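Long-range contacts in putative esterase (PDB 2RAU), which probably hydrolyses ester bonds as a lipase or esterase of the alpha/beta-hydrolase type, and binds calcium: residues V53-G58 with Y147-S152; S141-I146 with D169-I174. All coordinates share one frame; numbering follows the deposited sequence. Where two conformers were deposited one is given.

Contact 1. Residues V53-G58 with Y147-S152; sequences VLILPG and YLAGES
Four backbone hydrogen bonds join Leu-54 and Leu-56 to Tyr-147, Ala-149 and Glu-151 in the regular alternation of a parallel pair: Leu-54 N and Leu-56 N donate to Tyr-147 O and Ala-149 O, while Leu-54 O and Leu-56 O accept from Ala-149 N and Glu-151 N. The bond from Ala-149 N to Leu-54 O is the shortest, at 2.7 Å, and almost straight (178°). Beyond Leu-56 the direct pairing gives way to a water, which accepts from Gly-58 N at 2.9 Å and donates to Glu-151 OE1 at 2.7 Å. The extended chain of Glu-151 passes Ile-55 on its way to this bridge, with CG anti to the carbonyl carbon (chi1 -57°), which brings Glu-151 CG to 4.2 Å from Ile-55 CG2. These are neighbouring inner strands of the alpha/beta-hydrolase sheet, and the strand through Glu-151 runs into what is probably the nucleophile elbow, a Gly-x-Ser-x-Gly sequence in which Ser-152, hydrogen-bonded through OG to His-329, has a positive phi of 60°. Packing divides between the two sheet faces. On one, Leu-54 and Leu-148 lie side by side and point the same way, Leu-54 CD2 meeting Leu-148 CD1 at 3.7 Å; that same CD1 also receives Leu-56 CG, from a side chain crossing it at a slant. Helix 123-141 covers both Leu-54 and Leu-56 here. On the other face Ile-55 CG1 rests on Ala-149 CB at 3.9 Å, and Val-53 CG2 touches Tyr-147 CB at 4.0 Å, beside the root of the phenol ring.

Contact 2. Residues S141-I146 with D169-I174; sequences SGQERI and DIKGLI. With CA (calcium ion), chain C; EDO (1,2-ethanediol), chain E.
Asp-169 O accepts a hydrogen bond from Ile-146 N at 2.8 Å, while the Asp-169 carboxylate turns elsewhere, to Lys-131, Lys-138 and Tyr-161. Ile-170 then pairs with Ile-146 in a parallel bridge, its CD1 meeting Ile-146 CG1 at 4.0 Å. In the conformer described, Ile-170 O and Lys-171 CA lie over one face of the Arg-145 guanidinium, the CA over its centre, 4.1 Å from the plane; NH2 bonds to Trp-166 O. Lys-171 N closes the bridge on Ile-146 O. Its side chain leaves with CG between N and the carbonyl carbon (chi1 65°), then extends past Arg-145 O, which CE approaches to 3.2 Å and NZ reaches in a weak bond. NZ also lies 2.9 Å from Gln-143 OE1 and pairs with Asp-51. An alanine here would probably leave Asp-51 without this cationic mate and open a gap beside Arg-145 O. The loop that carries Gln-143 also binds calcium, through Gly-142 O at 2.4 Å and both Glu-144 carboxylate oxygens, OE1 less surely placed; two waters and 1,2-ethanediol, probably from the crystallisation liquor, fill out the site. One ammonium thus bridges Asp-51 and, more weakly, Arg-145 O, and its charge probably offsets that of Asp-51.

Strand 146-151 is the element common to both contacts, and it shows how one strand changes chemistry along its length. Contact 1, its centre about 7 Å from the chain's centre, lies in the buried middle of the sheet and relies on repeated backbone hydrogen bonds, backed by packing of aliphatic side chains. Contact 2, centred about 19 Å from the chain's centre, joins the N-terminal start of that strand and its preceding loop to 169-174, where one short parallel bridge is joined by charged and amide side chains and a calcium site. The two meet where Leu-148 is bordered by Gly-172 and Ile-174; there strand 170-176 borders strand 146-151, whose other neighbour is 52-56 and whose far end leads toward the probable catalytic serine.

Contact 1. Residues V53-G58 with Y147-S152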
ATOM      1  N   VAL A  53       9.309 -11.527  -3.336  1.00 25.53           N
ATOM      2  CA  VAL A  53       8.030 -10.850  -3.534  1.00 25.40           C
ATOM      3  C   VAL A  53       8.193  -9.418  -3.097  1.00 24.66           C
ATOM      4  O   VAL A  53       8.596  -9.188  -1.968  1.00 24.83           O
ATOM      5  CB  VAL A  53       6.900 -11.476  -2.685  1.00 27.65           C
ATOM      6  CG1 VAL A  53       5.623 -10.792  -2.995  1.00 25.91           C
ATOM      7  CG2 VAL A  53       6.822 -13.007  -2.965  1.00 21.55           C
ATOM      8  N   LEU A  54       7.869  -8.473  -3.975  1.00 23.52           N
ATOM      9  CA  LEU A  54       7.865  -7.054  -3.629  1.00 24.80           C
ATOM     10  C   LEU A  54       6.406  -6.578  -3.605  1.00 25.48           C
ATOM     11  O   LEU A  54       5.638  -6.774  -4.575  1.00 24.02           O
ATOM     12  CB  LEU A  54       8.679  -6.211  -4.629  1.00 25.99           C
ATOM     13  CG  LEU A  54       8.532  -4.678  -4.594  1.00 22.65           C
ATOM     14  CD1 LEU A  54       9.052  -4.147  -3.219  1.00 23.78           C
ATOM     15  CD2 LEU A  54       9.228  -4.052  -5.800  1.00 24.38           C
ATOM     16  N   ILE A  55       6.037  -5.935  -2.507  1.00 26.19           N
ATOM     17  CA  ILE A  55       4.677  -5.382  -2.343  1.00 26.11           C
ATOM     18  C   ILE A  55       4.697  -3.871  -2.340  1.00 24.04           C
ATOM     19  O   ILE A  55       5.363  -3.251  -1.542  1.00 25.95           O
ATOM     20  CB  ILE A  55       3.976  -5.970  -1.078  1.00 26.36           C
ATOM     21  CG1 ILE A  55       4.162  -7.513  -1.066  1.00 29.21           C
ATOM     22  CG2 ILE A  55       2.455  -5.539  -1.040  1.00 22.66           C
ATOM     23  CD1 ILE A  55       3.406  -8.295  -0.003  1.00 29.06           C
ATOM     24  N   LEU A  56       3.960  -3.299  -3.279  1.00 20.36           N
ATOM     25  CA  LEU A  56       3.815  -1.869  -3.456  1.00 23.71           C
ATOM     26  C   LEU A  56       2.627  -1.335  -2.646  1.00 25.32           C
ATOM     27  O   LEU A  56       1.495  -1.755  -2.860  1.00 24.64           O
ATOM     28  CB  LEU A  56       3.640  -1.581  -4.942  1.00 23.82           C
ATOM     29  CG  LEU A  56       4.766  -1.995  -5.927  1.00 24.45           C
ATOM     30  CD1 LEU A  56       4.481  -1.517  -7.332  1.00 22.71           C
ATOM     31  CD2 LEU A  56       6.171  -1.524  -5.413  1.00 23.19           C
ATOM     32  N   PRO A  57       2.882  -0.446  -1.681  1.00 26.26           N
ATOM     33  CA  PRO A  57       1.754   0.093  -0.945  1.00 26.06           C
ATOM     34  C   PRO A  57       0.853   0.994  -1.761  1.00 26.40           C
ATOM     35  O   PRO A  57       1.234   1.449  -2.819  1.00 29.12           O
ATOM     36  CB  PRO A  57       2.413   0.923   0.162  1.00 24.38           C
ATOM     37  CG  PRO A  57       3.854   0.397   0.217  1.00 26.55           C
ATOM     38  CD  PRO A  57       4.172   0.057  -1.170  1.00 26.20           C
ATOM     39  N   GLY A  58      -0.318   1.306  -1.175  1.00 25.86           N
ATOM     40  CA  GLY A  58      -1.322   2.157  -1.790  1.00 26.05           C
ATOM     41  C   GLY A  58      -1.174   3.580  -1.288  1.00 26.96           C
ATOM     42  O   GLY A  58      -0.177   3.918  -0.696  1.00 26.03           O
ATOM     43  N   TYR A 147       8.176 -11.688  -8.053  1.00 24.29           N
ATOM     44  CA  TYR A 147       6.742 -11.583  -7.885  1.00 23.28           C
ATOM     45  C   TYR A 147       6.480 -10.172  -7.410  1.00 23.23           C
ATOM     46  O   TYR A 147       7.124  -9.685  -6.487  1.00 27.10           O
ATOM     47  CB  TYR A 147       6.217 -12.590  -6.882  1.00 23.00           C
ATOM     48  CG  TYR A 147       6.381 -14.009  -7.302  1.00 25.17           C
ATOM     49  CD1 TYR A 147       5.642 -14.515  -8.343  1.00 26.42           C
ATOM     50  CD2 TYR A 147       7.273 -14.844  -6.659  1.00 26.62           C
ATOM     51  CE1 TYR A 147       5.781 -15.803  -8.740  1.00 27.00           C
ATOM     52  CE2 TYR A 147       7.416 -16.135  -7.038  1.00 26.11           C
ATOM     53  CZ  TYR A 147       6.662 -16.627  -8.093  1.00 24.82           C
ATOM     54  OH  TYR A 147       6.779 -17.945  -8.502  1.00 29.41           O
ATOM     55  N   LEU A 148       5.544  -9.507  -8.067  1.00 24.88           N
ATOM     56  CA  LEU A 148       5.232  -8.119  -7.749  1.00 25.16           C
ATOM     57  C   LEU A 148       3.751  -8.025  -7.350  1.00 27.73           C
ATOM     58  O   LEU A 148       2.853  -8.358  -8.126  1.00 23.49           O
ATOM     59  CB  LEU A 148       5.480  -7.218  -8.958  1.00 22.25           C
ATOM     60  CG  LEU A 148       5.286  -5.714  -8.753  1.00 24.24           C
ATOM     61  CD1 LEU A 148       6.247  -5.248  -7.692  1.00 24.85           C
ATOM     62  CD2 LEU A 148       5.484  -4.976 -10.051  1.00 27.86           C
ATOM     63  N   ALA A 149       3.523  -7.526  -6.145  1.00 26.67           N
ATOM     64  CA  ALA A 149       2.185  -7.370  -5.592  1.00 24.92           C
ATOM     65  C   ALA A 149       1.954  -5.913  -5.377  1.00 23.86           C
ATOM     66  O   ALA A 149       2.898  -5.132  -5.147  1.00 26.11           O
ATOM     67  CB  ALA A 149       2.041  -8.148  -4.290  1.00 22.54           C
ATOM     68  N   GLY A 150       0.691  -5.530  -5.402  1.00 26.13           N
ATOM     69  CA  GLY A 150       0.278  -4.157  -5.224  1.00 25.58           C
ATOM     70  C   GLY A 150      -1.048  -4.032  -4.500  1.00 26.33           C
ATOM     71  O   GLY A 150      -1.987  -4.764  -4.805  1.00 25.79           O
ATOM     72  N   GLU A 151      -1.104  -3.119  -3.522  1.00 28.09           N
ATOM     73  CA  GLU A 151      -2.350  -2.835  -2.794  1.00 27.21           C
ATOM     74  C   GLU A 151      -2.936  -1.518  -3.242  1.00 28.99           C
ATOM     75  O   GLU A 151      -2.302  -0.489  -3.113  1.00 26.91           O
ATOM     76  CB  GLU A 151      -2.071  -2.768  -1.280  1.00 25.97           C
ATOM     77  CG  GLU A 151      -1.432  -4.018  -0.720  1.00 28.32           C
ATOM     78  CD  GLU A 151      -1.274  -4.029   0.792  1.00 28.39           C
ATOM     79  OE1 GLU A 151      -1.523  -2.972   1.453  1.00 29.24           O
ATOM     80  OE2 GLU A 151      -0.903  -5.098   1.326  1.00 28.17           O
ATOM     81  N   SER A 152      -4.168  -1.551  -3.755  1.00 30.00           N
ATOM     82  CA  SER A 152      -4.898  -0.339  -4.122  1.00 30.08           C
ATOM     83  C   SER A 152      -4.097   0.442  -5.228  1.00 30.99           C
ATOM     84  O   SER A 152      -3.805  -0.144  -6.261  1.00 30.96           O
ATOM     85  CB  SER A 152      -5.171   0.459  -2.831  1.00 30.54           C
ATOM     86  OG  SER A 152      -6.190   1.390  -3.036  1.00 28.23           O
TER
HETATM   87  O   HOH W   1      -0.909  -0.374   1.173  1.00 17.11           O

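Contact 2. Residues S141-I146 with D169-I174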
ATOM      1  N   SER A 141      18.307 -11.135  -3.335  1.00 22.72           N
ATOM      2  CA  SER A 141      17.593 -12.409  -3.332  1.00 25.63           C
ATOM      3  C   SER A 141      18.156 -13.430  -4.291  1.00 26.70           C
ATOM      4  O   SER A 141      17.873 -14.630  -4.205  1.00 26.26           O
ATOM      5  CB  SER A 141      16.181 -12.146  -3.775  1.00 23.93           C
ATOM      6  OG  SER A 141      16.134 -11.793  -5.119  1.00 25.59           O
ATOM      7  N   GLY A 142      18.941 -12.959  -5.249  1.00 25.36           N
ATOM      8  CA  GLY A 142      19.408 -13.803  -6.297  1.00 24.33           C
ATOM      9  C   GLY A 142      18.422 -14.128  -7.393  1.00 27.44           C
ATOM     10  O   GLY A 142      18.761 -14.889  -8.240  1.00 23.90           O
ATOM     11  N   GLN A 143      17.240 -13.527  -7.442  1.00 24.97           N
ATOM     12  CA  GLN A 143      16.245 -13.844  -8.452  1.00 23.32           C
ATOM     13  C   GLN A 143      16.461 -12.945  -9.668  1.00 26.62           C
ATOM     14  O   GLN A 143      16.788 -11.793  -9.512  1.00 28.58           O
ATOM     15  CB  GLN A 143      14.873 -13.637  -7.833  1.00 27.27           C
ATOM     16  CG  GLN A 143      14.506 -14.638  -6.721  1.00 21.63           C
ATOM     17  CD  GLN A 143      14.419 -16.039  -7.262  1.00 25.80           C
ATOM     18  OE1 GLN A 143      13.746 -16.282  -8.246  1.00 27.18           O
ATOM     19  NE2 GLN A 143      15.160 -16.935  -6.676  1.00 28.30           N
ATOM     20  N   GLU A 144      16.346 -13.485 -10.872  1.00 23.50           N
ATOM     21  CA  GLU A 144      16.382 -12.674 -12.119  1.00 26.33           C
ATOM     22  C   GLU A 144      15.064 -11.918 -12.317  1.00 25.66           C
ATOM     23  O   GLU A 144      15.037 -10.806 -12.822  1.00 25.92           O
ATOM     24  CB  GLU A 144      16.636 -13.531 -13.335  1.00 30.76           C
ATOM     25  CG  GLU A 144      18.064 -13.926 -13.501  1.00 35.85           C
ATOM     26  CD  GLU A 144      18.599 -14.642 -12.281  1.00 41.24           C
ATOM     27  OE1 GLU A 144      18.164 -15.768 -12.043  1.00 36.86           O
ATOM     28  OE2 GLU A 144      19.438 -14.095 -11.538  1.00 32.75           O
ATOM     29  N   ARG A 145      13.973 -12.528 -11.879  0.50 24.89           N
ATOM     30  CA  ARG A 145      12.661 -11.898 -11.965  0.50 26.14           C
ATOM     31  C   ARG A 145      11.958 -12.115 -10.639  0.50 25.79           C
ATOM     32  O   ARG A 145      12.234 -13.075  -9.922  0.50 24.61           O
ATOM     33  CB  ARG A 145      11.831 -12.486 -13.109  0.50 24.80           C
ATOM     34  CG  ARG A 145      12.471 -12.361 -14.499  0.50 26.66           C
ATOM     35  CD  ARG A 145      11.681 -13.142 -15.518  0.50 29.36           C
ATOM     36  NE  ARG A 145      10.623 -12.371 -16.160  0.50 33.98           N
ATOM     37  CZ  ARG A 145       9.623 -12.916 -16.854  0.50 29.49           C
ATOM     38  NH1 ARG A 145       9.512 -14.235 -16.967  0.50 33.59           N
ATOM     39  NH2 ARG A 145       8.724 -12.146 -17.437  0.50 20.77           N
ATOM     40  N   ILE A 146      11.041 -11.217 -10.324  1.00 24.29           N
ATOM     41  CA  ILE A 146      10.339 -11.270  -9.045  1.00 26.01           C
ATOM     42  C   ILE A 146       8.805 -11.328  -9.177  1.00 24.03           C
ATOM     43  O   ILE A 146       8.217 -11.088 -10.247  1.00 23.34           O
ATOM     44  CB  ILE A 146      10.754 -10.073  -8.145  1.00 24.29           C
ATOM     45  CG1 ILE A 146      10.177  -8.764  -8.680  1.00 29.03           C
ATOM     46  CG2 ILE A 146      12.318  -9.906  -7.984  1.00 24.80           C
ATOM     47  CD1 ILE A 146      10.452  -7.585  -7.761  1.00 26.70           C
ATOM     48  N   ASP A 169      12.103  -8.153 -15.522  1.00 26.64           N
ATOM     49  CA  ASP A 169      11.956  -7.997 -14.071  1.00 24.96           C
ATOM     50  C   ASP A 169      10.856  -8.807 -13.358  1.00 24.67           C
ATOM     51  O   ASP A 169      11.023  -9.104 -12.187  1.00 24.20           O
ATOM     52  CB  ASP A 169      11.691  -6.524 -13.745  1.00 25.02           C
ATOM     53  CG  ASP A 169      12.895  -5.628 -13.969  1.00 26.28           C
ATOM     54  OD1 ASP A 169      14.024  -6.140 -14.226  1.00 30.23           O
ATOM     55  OD2 ASP A 169      12.696  -4.381 -13.862  1.00 25.52           O
ATOM     56  N   ILE A 170       9.747  -9.140 -14.035  1.00 23.85           N
ATOM     57  CA  ILE A 170       8.521  -9.621 -13.347  1.00 22.83           C
ATOM     58  C   ILE A 170       8.031 -10.953 -13.857  1.00 25.96           C
ATOM     59  O   ILE A 170       7.821 -11.101 -15.049  1.00 25.54           O
ATOM     60  CB  ILE A 170       7.345  -8.599 -13.532  1.00 25.00           C
ATOM     61  CG1 ILE A 170       7.787  -7.161 -13.187  1.00 25.70           C
ATOM     62  CG2 ILE A 170       6.048  -9.009 -12.713  1.00 21.31           C
ATOM     63  CD1 ILE A 170       8.393  -6.940 -11.755  1.00 22.91           C
ATOM     64  N   LYS A 171       7.844 -11.912 -12.954  1.00 23.46           N
ATOM     65  CA  LYS A 171       7.407 -13.225 -13.360  1.00 26.08           C
ATOM     66  C   LYS A 171       5.995 -13.568 -12.873  1.00 27.90           C
ATOM     67  O   LYS A 171       5.445 -14.607 -13.231  1.00 27.34           O
ATOM     68  CB  LYS A 171       8.411 -14.276 -12.888  1.00 27.74           C
ATOM     69  CG  LYS A 171       8.526 -14.401 -11.406  1.00 25.91           C
ATOM     70  CD  LYS A 171       9.601 -15.356 -10.947  1.00 27.12           C
ATOM     71  CE  LYS A 171       9.828 -15.188  -9.466  1.00 28.60           C
ATOM     72  NZ  LYS A 171      10.995 -15.926  -8.953  1.00 29.97           N
ATOM     73  N   GLY A 172       5.393 -12.684 -12.075  1.00 28.32           N
ATOM     74  CA  GLY A 172       4.055 -12.902 -11.570  1.00 27.34           C
ATOM     75  C   GLY A 172       3.522 -11.630 -10.957  1.00 26.11           C
ATOM     76  O   GLY A 172       4.278 -10.858 -10.351  1.00 24.74           O
ATOM     77  N   LEU A 173       2.221 -11.409 -11.130  0.50 23.64           N
ATOM     78  CA  LEU A 173       1.540 -10.228 -10.578  0.50 24.15           C
ATOM     79  C   LEU A 173       0.438 -10.628  -9.599  0.50 25.29           C
ATOM     80  O   LEU A 173      -0.332 -11.539  -9.854  0.50 24.43           O
ATOM     81  CB  LEU A 173       0.965  -9.350 -11.686  0.50 22.87           C
ATOM     82  CG  LEU A 173       1.943  -8.447 -12.433  0.50 17.56           C
ATOM     83  CD1 LEU A 173       1.376  -8.074 -13.818  0.50 16.24           C
ATOM     84  CD2 LEU A 173       2.310  -7.213 -11.623  0.50 22.84           C
ATOM     85  N   ILE A 174       0.426  -9.965  -8.446  1.00 27.69           N
ATOM     86  CA  ILE A 174      -0.596 -10.174  -7.424  1.00 25.83           C
ATOM     87  C   ILE A 174      -1.257  -8.824  -7.130  1.00 26.40           C
ATOM     88  O   ILE A 174      -0.650  -7.944  -6.515  1.00 26.97           O
ATOM     89  CB  ILE A 174       0.005 -10.718  -6.121  1.00 26.91           C
ATOM     90  CG1 ILE A 174       0.751 -12.048  -6.372  1.00 28.63           C
ATOM     91  CG2 ILE A 174      -1.091 -10.828  -4.991  1.00 22.26           C
ATOM     92  CD1 ILE A 174       1.812 -12.360  -5.305  1.00 27.70           C
TER
HETATM   93 CA    CA C 355      20.000 -15.669 -10.116  1.00 34.93          CA
HETATM   94  C1  EDO E 357      17.084 -18.314  -9.549  1.00 45.16           C
HETATM   95  O1  EDO E 357      16.023 -17.977 -10.444  1.00 54.31           O
HETATM   96  C2  EDO E 357      18.120 -17.326  -9.964  1.00 38.10           C
HETATM   97  O2  EDO E 357      19.315 -17.270  -9.194  1.00 18.69           O
HETATM   98  O   HOH W   2      21.033 -17.334 -11.687  1.00 29.50           O
HETATM   99  O   HOH W   3      21.528 -13.569  -9.563  1.00 35.56           O